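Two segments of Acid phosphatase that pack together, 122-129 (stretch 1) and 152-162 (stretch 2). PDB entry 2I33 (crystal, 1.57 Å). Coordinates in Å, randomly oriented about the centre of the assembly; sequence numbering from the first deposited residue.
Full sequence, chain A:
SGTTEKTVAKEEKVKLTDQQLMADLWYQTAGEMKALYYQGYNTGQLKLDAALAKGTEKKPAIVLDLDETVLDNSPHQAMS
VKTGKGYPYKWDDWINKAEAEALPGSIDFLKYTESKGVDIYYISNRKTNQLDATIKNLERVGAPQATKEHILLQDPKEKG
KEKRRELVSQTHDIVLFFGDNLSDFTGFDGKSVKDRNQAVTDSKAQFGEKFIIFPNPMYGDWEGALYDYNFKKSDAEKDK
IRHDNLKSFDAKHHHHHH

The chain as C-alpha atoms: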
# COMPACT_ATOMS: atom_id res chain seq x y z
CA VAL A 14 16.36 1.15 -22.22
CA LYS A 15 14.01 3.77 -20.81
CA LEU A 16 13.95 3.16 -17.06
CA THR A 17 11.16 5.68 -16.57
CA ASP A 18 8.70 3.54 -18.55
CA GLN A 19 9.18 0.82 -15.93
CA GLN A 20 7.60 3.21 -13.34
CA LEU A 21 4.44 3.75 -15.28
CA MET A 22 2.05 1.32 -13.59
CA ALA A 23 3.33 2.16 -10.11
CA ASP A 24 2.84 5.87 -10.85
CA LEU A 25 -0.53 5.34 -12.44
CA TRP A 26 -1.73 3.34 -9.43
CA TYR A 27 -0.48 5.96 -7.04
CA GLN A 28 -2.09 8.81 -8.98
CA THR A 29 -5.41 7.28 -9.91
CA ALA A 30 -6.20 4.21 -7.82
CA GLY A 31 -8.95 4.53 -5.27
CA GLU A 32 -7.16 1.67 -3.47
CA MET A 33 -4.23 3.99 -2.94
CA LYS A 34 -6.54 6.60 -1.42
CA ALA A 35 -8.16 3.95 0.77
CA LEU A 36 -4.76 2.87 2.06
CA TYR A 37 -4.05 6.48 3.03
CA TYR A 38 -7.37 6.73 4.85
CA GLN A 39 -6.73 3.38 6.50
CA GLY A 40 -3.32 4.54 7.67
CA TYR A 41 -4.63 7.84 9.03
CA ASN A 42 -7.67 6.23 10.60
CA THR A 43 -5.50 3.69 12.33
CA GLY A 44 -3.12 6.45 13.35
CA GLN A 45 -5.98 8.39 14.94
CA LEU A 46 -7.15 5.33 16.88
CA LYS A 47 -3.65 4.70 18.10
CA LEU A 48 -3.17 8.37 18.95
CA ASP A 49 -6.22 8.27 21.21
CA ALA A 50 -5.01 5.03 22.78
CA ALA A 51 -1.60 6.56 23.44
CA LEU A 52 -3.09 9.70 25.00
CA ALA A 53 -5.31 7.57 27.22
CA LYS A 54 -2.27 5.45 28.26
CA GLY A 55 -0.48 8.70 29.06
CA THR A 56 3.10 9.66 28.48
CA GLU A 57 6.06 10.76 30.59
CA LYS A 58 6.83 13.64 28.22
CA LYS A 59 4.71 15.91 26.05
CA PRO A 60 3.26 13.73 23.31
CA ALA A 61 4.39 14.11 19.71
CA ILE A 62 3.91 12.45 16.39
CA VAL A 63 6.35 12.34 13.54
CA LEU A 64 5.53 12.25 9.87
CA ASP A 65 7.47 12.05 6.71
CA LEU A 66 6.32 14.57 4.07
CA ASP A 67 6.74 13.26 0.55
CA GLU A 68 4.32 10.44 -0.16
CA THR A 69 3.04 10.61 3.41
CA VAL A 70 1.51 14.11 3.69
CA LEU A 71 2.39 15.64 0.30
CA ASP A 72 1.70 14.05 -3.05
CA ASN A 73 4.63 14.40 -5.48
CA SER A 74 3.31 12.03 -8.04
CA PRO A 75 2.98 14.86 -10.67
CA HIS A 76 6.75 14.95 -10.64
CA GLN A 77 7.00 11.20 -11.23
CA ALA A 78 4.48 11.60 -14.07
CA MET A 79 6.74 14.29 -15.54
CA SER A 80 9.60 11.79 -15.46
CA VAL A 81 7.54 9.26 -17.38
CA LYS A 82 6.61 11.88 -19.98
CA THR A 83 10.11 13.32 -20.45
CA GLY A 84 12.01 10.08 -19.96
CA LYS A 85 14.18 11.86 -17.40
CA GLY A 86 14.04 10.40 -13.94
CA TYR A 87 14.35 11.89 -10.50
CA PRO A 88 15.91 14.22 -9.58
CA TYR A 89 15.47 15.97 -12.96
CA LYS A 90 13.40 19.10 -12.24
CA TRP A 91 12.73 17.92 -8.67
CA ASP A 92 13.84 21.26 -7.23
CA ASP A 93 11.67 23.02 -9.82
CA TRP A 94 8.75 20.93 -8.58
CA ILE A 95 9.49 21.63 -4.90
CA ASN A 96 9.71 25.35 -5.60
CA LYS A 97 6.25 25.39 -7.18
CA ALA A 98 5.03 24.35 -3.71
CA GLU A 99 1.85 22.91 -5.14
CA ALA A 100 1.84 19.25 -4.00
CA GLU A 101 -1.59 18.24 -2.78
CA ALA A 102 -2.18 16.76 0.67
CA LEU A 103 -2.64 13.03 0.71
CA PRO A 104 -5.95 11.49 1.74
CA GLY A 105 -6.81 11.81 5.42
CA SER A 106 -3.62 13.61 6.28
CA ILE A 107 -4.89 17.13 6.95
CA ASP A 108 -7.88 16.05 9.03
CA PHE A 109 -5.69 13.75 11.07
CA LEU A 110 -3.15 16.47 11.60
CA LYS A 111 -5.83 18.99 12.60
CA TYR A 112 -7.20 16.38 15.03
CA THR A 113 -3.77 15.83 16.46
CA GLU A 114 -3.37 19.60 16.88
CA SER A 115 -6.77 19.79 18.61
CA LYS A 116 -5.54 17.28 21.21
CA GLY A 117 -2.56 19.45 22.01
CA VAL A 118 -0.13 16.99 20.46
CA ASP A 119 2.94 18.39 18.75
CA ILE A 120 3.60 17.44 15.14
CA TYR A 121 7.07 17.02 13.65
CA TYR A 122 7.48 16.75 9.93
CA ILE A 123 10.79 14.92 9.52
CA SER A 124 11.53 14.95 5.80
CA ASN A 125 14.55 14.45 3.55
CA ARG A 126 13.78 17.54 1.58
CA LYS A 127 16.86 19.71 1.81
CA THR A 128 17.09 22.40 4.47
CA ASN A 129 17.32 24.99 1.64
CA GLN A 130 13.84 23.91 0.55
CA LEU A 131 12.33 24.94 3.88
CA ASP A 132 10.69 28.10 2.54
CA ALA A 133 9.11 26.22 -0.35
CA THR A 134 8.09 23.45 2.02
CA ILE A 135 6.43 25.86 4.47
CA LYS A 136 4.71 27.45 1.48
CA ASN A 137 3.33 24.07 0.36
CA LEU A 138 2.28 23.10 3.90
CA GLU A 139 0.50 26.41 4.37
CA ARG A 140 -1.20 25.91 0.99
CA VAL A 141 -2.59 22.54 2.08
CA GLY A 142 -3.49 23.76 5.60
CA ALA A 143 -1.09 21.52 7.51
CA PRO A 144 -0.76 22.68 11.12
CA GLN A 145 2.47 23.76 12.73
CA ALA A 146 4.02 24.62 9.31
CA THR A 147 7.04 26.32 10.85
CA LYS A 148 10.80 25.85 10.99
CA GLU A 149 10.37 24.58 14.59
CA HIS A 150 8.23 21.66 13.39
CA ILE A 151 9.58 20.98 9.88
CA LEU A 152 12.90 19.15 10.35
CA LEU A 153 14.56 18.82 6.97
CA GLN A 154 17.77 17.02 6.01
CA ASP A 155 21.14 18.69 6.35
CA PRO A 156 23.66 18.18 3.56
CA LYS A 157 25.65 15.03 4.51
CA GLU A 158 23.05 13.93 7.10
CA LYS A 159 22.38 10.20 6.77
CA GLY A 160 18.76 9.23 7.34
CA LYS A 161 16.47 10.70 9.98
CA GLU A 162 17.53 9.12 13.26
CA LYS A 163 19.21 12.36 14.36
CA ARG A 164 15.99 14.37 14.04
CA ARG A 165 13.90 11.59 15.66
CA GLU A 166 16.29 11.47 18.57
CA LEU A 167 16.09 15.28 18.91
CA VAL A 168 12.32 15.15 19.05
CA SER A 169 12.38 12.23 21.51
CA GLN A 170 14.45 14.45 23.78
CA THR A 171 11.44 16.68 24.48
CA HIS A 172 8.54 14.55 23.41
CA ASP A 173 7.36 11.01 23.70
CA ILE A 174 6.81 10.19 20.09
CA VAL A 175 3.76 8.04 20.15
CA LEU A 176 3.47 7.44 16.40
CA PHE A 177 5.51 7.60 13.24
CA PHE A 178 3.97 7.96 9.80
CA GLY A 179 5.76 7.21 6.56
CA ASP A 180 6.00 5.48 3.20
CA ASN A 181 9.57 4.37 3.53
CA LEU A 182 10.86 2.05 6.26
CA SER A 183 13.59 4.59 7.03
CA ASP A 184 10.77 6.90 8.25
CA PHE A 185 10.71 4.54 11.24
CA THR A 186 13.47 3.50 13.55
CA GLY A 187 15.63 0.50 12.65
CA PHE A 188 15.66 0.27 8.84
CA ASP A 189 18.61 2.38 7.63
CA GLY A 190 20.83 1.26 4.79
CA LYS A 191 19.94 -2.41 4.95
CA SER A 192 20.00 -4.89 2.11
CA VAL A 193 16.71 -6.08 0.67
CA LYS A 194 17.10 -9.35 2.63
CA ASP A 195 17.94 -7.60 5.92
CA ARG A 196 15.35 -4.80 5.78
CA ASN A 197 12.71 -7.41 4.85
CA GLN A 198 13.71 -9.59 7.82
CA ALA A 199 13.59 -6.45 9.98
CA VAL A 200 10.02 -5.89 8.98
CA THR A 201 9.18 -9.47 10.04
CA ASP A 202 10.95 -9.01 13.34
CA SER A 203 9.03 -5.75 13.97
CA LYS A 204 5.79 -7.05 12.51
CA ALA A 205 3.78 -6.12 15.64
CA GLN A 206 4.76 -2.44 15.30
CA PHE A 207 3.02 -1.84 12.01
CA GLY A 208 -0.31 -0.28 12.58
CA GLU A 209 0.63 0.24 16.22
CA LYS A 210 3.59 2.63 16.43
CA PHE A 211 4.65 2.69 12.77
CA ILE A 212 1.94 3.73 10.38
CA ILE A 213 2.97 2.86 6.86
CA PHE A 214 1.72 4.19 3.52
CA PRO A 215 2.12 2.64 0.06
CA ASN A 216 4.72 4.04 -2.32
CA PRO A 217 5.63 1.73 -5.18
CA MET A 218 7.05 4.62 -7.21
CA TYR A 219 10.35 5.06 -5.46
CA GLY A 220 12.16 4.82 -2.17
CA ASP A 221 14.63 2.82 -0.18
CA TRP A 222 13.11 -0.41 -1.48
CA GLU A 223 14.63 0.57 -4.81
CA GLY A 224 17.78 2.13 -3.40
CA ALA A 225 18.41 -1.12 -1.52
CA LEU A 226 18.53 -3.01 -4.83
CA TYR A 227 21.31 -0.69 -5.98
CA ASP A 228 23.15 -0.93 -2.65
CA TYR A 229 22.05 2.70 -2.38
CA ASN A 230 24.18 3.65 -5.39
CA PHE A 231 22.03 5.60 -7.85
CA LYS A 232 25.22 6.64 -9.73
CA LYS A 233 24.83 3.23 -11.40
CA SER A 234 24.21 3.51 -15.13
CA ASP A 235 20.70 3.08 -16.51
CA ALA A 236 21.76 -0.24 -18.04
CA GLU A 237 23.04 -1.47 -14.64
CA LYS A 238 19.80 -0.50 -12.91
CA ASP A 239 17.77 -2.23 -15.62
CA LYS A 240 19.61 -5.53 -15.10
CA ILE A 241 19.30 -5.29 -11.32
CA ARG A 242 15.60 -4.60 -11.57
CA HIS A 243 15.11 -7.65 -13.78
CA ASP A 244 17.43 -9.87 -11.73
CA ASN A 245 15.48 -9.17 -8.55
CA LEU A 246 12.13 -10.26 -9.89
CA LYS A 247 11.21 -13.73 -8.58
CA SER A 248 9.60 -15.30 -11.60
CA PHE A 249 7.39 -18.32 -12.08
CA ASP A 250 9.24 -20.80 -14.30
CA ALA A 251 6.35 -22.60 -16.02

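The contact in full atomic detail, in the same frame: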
# COMPACT_ATOMS: atom_id res chain seq x y z
N TYR A 122 7.33 17.22 11.30
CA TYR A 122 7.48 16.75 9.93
C TYR A 122 8.96 16.53 9.70
O TYR A 122 9.71 17.47 9.48
CB TYR A 122 6.95 17.77 8.93
CG TYR A 122 5.53 18.22 9.18
CD1 TYR A 122 4.47 17.46 8.79
CD2 TYR A 122 5.26 19.43 9.83
CE1 TYR A 122 3.17 17.86 8.99
CE2 TYR A 122 3.97 19.83 10.06
CZ TYR A 122 2.93 19.05 9.63
OH TYR A 122 1.63 19.45 9.84
N ILE A 123 9.39 15.26 9.73
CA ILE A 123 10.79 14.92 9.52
C ILE A 123 10.88 14.39 8.10
O ILE A 123 10.40 13.31 7.81
CB ILE A 123 11.26 13.89 10.56
CG1 ILE A 123 11.07 14.47 11.96
CG2 ILE A 123 12.73 13.53 10.30
CD1 ILE A 123 11.43 13.52 13.10
N SER A 124 11.54 15.16 7.24
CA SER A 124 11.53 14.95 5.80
C SER A 124 12.92 15.11 5.23
O SER A 124 13.69 15.93 5.72
CB SER A 124 10.62 15.99 5.16
OG SER A 124 10.85 16.10 3.78
N ASN A 125 13.27 14.31 4.22
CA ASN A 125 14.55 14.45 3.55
C ASN A 125 14.59 15.42 2.37
O ASN A 125 15.57 15.46 1.62
CB ASN A 125 15.13 13.08 3.21
CG ASN A 125 15.50 12.30 4.46
OD1 ASN A 125 15.56 12.89 5.54
ND2 ASN A 125 15.75 11.00 4.33
N ARG A 126 13.56 16.27 2.27
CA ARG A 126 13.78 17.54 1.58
C ARG A 126 14.98 18.23 2.21
O ARG A 126 15.30 18.02 3.40
CB ARG A 126 12.55 18.43 1.69
CG ARG A 126 11.39 17.94 0.89
CD ARG A 126 10.13 18.63 1.26
NE ARG A 126 9.09 18.20 0.35
CZ ARG A 126 8.31 19.00 -0.36
NH1 ARG A 126 8.39 20.31 -0.25
NH2 ARG A 126 7.45 18.47 -1.22
N LYS A 127 15.66 19.03 1.40
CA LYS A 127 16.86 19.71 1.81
C LYS A 127 16.49 20.91 2.67
O LYS A 127 15.48 21.55 2.46
CB LYS A 127 17.64 20.16 0.58
CG LYS A 127 18.02 19.00 -0.37
CD LYS A 127 18.75 19.50 -1.63
CE LYS A 127 17.79 20.06 -2.67
NZ LYS A 127 18.45 20.34 -3.98
N THR A 128 17.34 21.24 3.64
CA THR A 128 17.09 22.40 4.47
C THR A 128 16.89 23.70 3.67
O THR A 128 16.15 24.59 4.10
CB THR A 128 18.21 22.57 5.49
OG1 THR A 128 19.46 22.39 4.82
CG2 THR A 128 18.05 21.54 6.58
N ASN A 129 17.50 23.80 2.48
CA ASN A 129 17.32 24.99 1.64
C ASN A 129 15.99 25.01 0.87
O ASN A 129 15.69 25.95 0.13
CB ASN A 129 18.52 25.22 0.70
CG ASN A 129 18.65 24.15 -0.39
OD1 ASN A 129 17.74 23.36 -0.62
ND2 ASN A 129 19.79 24.13 -1.06
N LEU A 152 11.50 19.50 10.10
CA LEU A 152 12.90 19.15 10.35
C LEU A 152 13.43 18.48 9.10
O LEU A 152 13.24 17.29 8.87
CB LEU A 152 13.03 18.23 11.57
CG LEU A 152 12.25 18.70 12.81
CD1 LEU A 152 12.51 17.81 14.02
CD2 LEU A 152 12.59 20.14 13.09
N LEU A 153 14.08 19.29 8.27
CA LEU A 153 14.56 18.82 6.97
C LEU A 153 15.98 18.29 7.09
O LEU A 153 16.62 18.42 8.15
CB LEU A 153 14.45 19.94 5.93
CG LEU A 153 13.05 20.51 5.75
CD1 LEU A 153 12.99 21.53 4.61
CD2 LEU A 153 12.07 19.39 5.52
N GLN A 154 16.47 17.70 5.99
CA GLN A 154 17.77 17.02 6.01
C GLN A 154 18.93 17.96 5.70
O GLN A 154 18.95 18.66 4.68
CB GLN A 154 17.77 15.83 5.06
CG GLN A 154 18.96 14.87 5.24
CD GLN A 154 18.79 13.59 4.44
OE1 GLN A 154 18.56 13.63 3.23
NE2 GLN A 154 18.82 12.44 5.12
N ASP A 155 19.91 17.96 6.59
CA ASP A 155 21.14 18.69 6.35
C ASP A 155 21.93 18.02 5.25
O ASP A 155 21.82 16.81 5.06
CB ASP A 155 21.96 18.72 7.63
CG ASP A 155 21.34 19.59 8.68
OD1 ASP A 155 21.13 20.78 8.40
OD2 ASP A 155 21.05 19.08 9.79
N PRO A 156 22.73 18.80 4.51
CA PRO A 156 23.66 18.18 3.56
C PRO A 156 24.60 17.25 4.33
O PRO A 156 25.10 17.64 5.38
CB PRO A 156 24.43 19.37 2.97
CG PRO A 156 23.71 20.60 3.39
CD PRO A 156 22.84 20.27 4.55
N LYS A 157 24.79 16.03 3.85
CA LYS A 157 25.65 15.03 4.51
C LYS A 157 24.97 14.25 5.64
O LYS A 157 25.50 13.22 6.07
CB LYS A 157 26.96 15.66 5.01
N GLU A 158 23.82 14.71 6.13
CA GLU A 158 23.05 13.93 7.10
C GLU A 158 22.56 12.63 6.48
O GLU A 158 21.95 12.63 5.40
CB GLU A 158 21.86 14.71 7.66
CG GLU A 158 21.07 13.92 8.72
CD GLU A 158 19.88 14.66 9.30
OE1 GLU A 158 19.68 15.86 8.97
OE2 GLU A 158 19.15 14.02 10.10
N LYS A 159 22.83 11.52 7.17
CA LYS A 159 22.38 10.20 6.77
C LYS A 159 21.07 9.87 7.49
O LYS A 159 21.03 9.79 8.71
N GLY A 160 19.99 9.69 6.74
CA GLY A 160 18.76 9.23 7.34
C GLY A 160 18.15 10.28 8.24
O GLY A 160 18.47 11.46 8.13
N LYS A 161 17.28 9.82 9.13
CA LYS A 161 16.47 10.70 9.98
C LYS A 161 16.66 10.47 11.47
O LYS A 161 16.04 11.17 12.27
CB LYS A 161 15.00 10.48 9.65
CG LYS A 161 14.60 11.03 8.32
CD LYS A 161 13.22 10.54 7.94
CE LYS A 161 12.71 11.25 6.69
NZ LYS A 161 11.30 10.94 6.41
N GLU A 162 17.46 9.48 11.85
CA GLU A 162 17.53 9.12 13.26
C GLU A 162 17.91 10.32 14.11
O GLU A 162 17.43 10.45 15.25
CB GLU A 162 18.49 7.94 13.50
CG GLU A 162 18.50 7.41 14.95
CD GLU A 162 17.14 6.94 15.48
OE1 GLU A 162 16.25 6.49 14.71
OE2 GLU A 162 16.98 7.00 16.72
O HOH W 1 11.88 12.03 3.44
O HOH W 2 18.29 15.84 1.47
O HOH W 3 21.22 22.73 6.71

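The two stretches lie side by side as parallel strands, one running from Tyr122 and the other 152-154, and bury 716 Å² between them. Leu152 N donates to Tyr122 O (2.8 Å) and Ser124 N to Leu152 O (3.2 Å). A beta bulge then shifts the register by two residues, and the ladder resumes with Gln154 N to Arg126 O (2.9 Å) and Thr128 N to Gln154 O (3.2 Å). Within the bulge, Ser124 in the t rotamer brings its OG to Arg126 N (3.1 Å), so the short polar side chain satisfies a backbone amide two residues further along its own stretch, while Ser124 O receives a CA-H contact from Leu153 CA (3.3 Å).

Ile123 and Leu152 point to the same face of the sheet. Both adopt m,t rotamers, and Ile123 CG1 lies 4.2 Å from Leu152 CD1. Leu153, also m,t, points toward stretch 1 and is buried there: its CD2 approaches Ser124 CB (3.7 Å) and Arg126 CB (4.0 Å), and its CD1 reaches Lys127 O (3.3 Å). The guanidinium of Arg126 leads away and is satisfied elsewhere in the structure.

Lys161 is a buried lysine with a clear role. After an m chi1, its chain is fully extended (t,t,t), packing its CG against Ile123 CG2 (3.7 Å) and delivering NZ to Ile123 O (2.9 Å). The aliphatic part thus suits the apolar neighbour, and the amine a carbonyl facing it. A water accepts from Asn125 N (2.8 Å) and, weakly, from Lys161 NZ (3.2 Å).

Gln154 extends through t chi1 and chi2, so that NE2 donates to Gly160 O (3.2 Å), tying the strand to the later loop; a second water donates to both Gln154 OE1 and Asn125 O (2.8 Å each). At the edge, Thr128, with chi1 p, sets CG2 4.0 Å from Leu153 CB, while a third water links its OG1 to Asp155 OD1 (2.6 Å each).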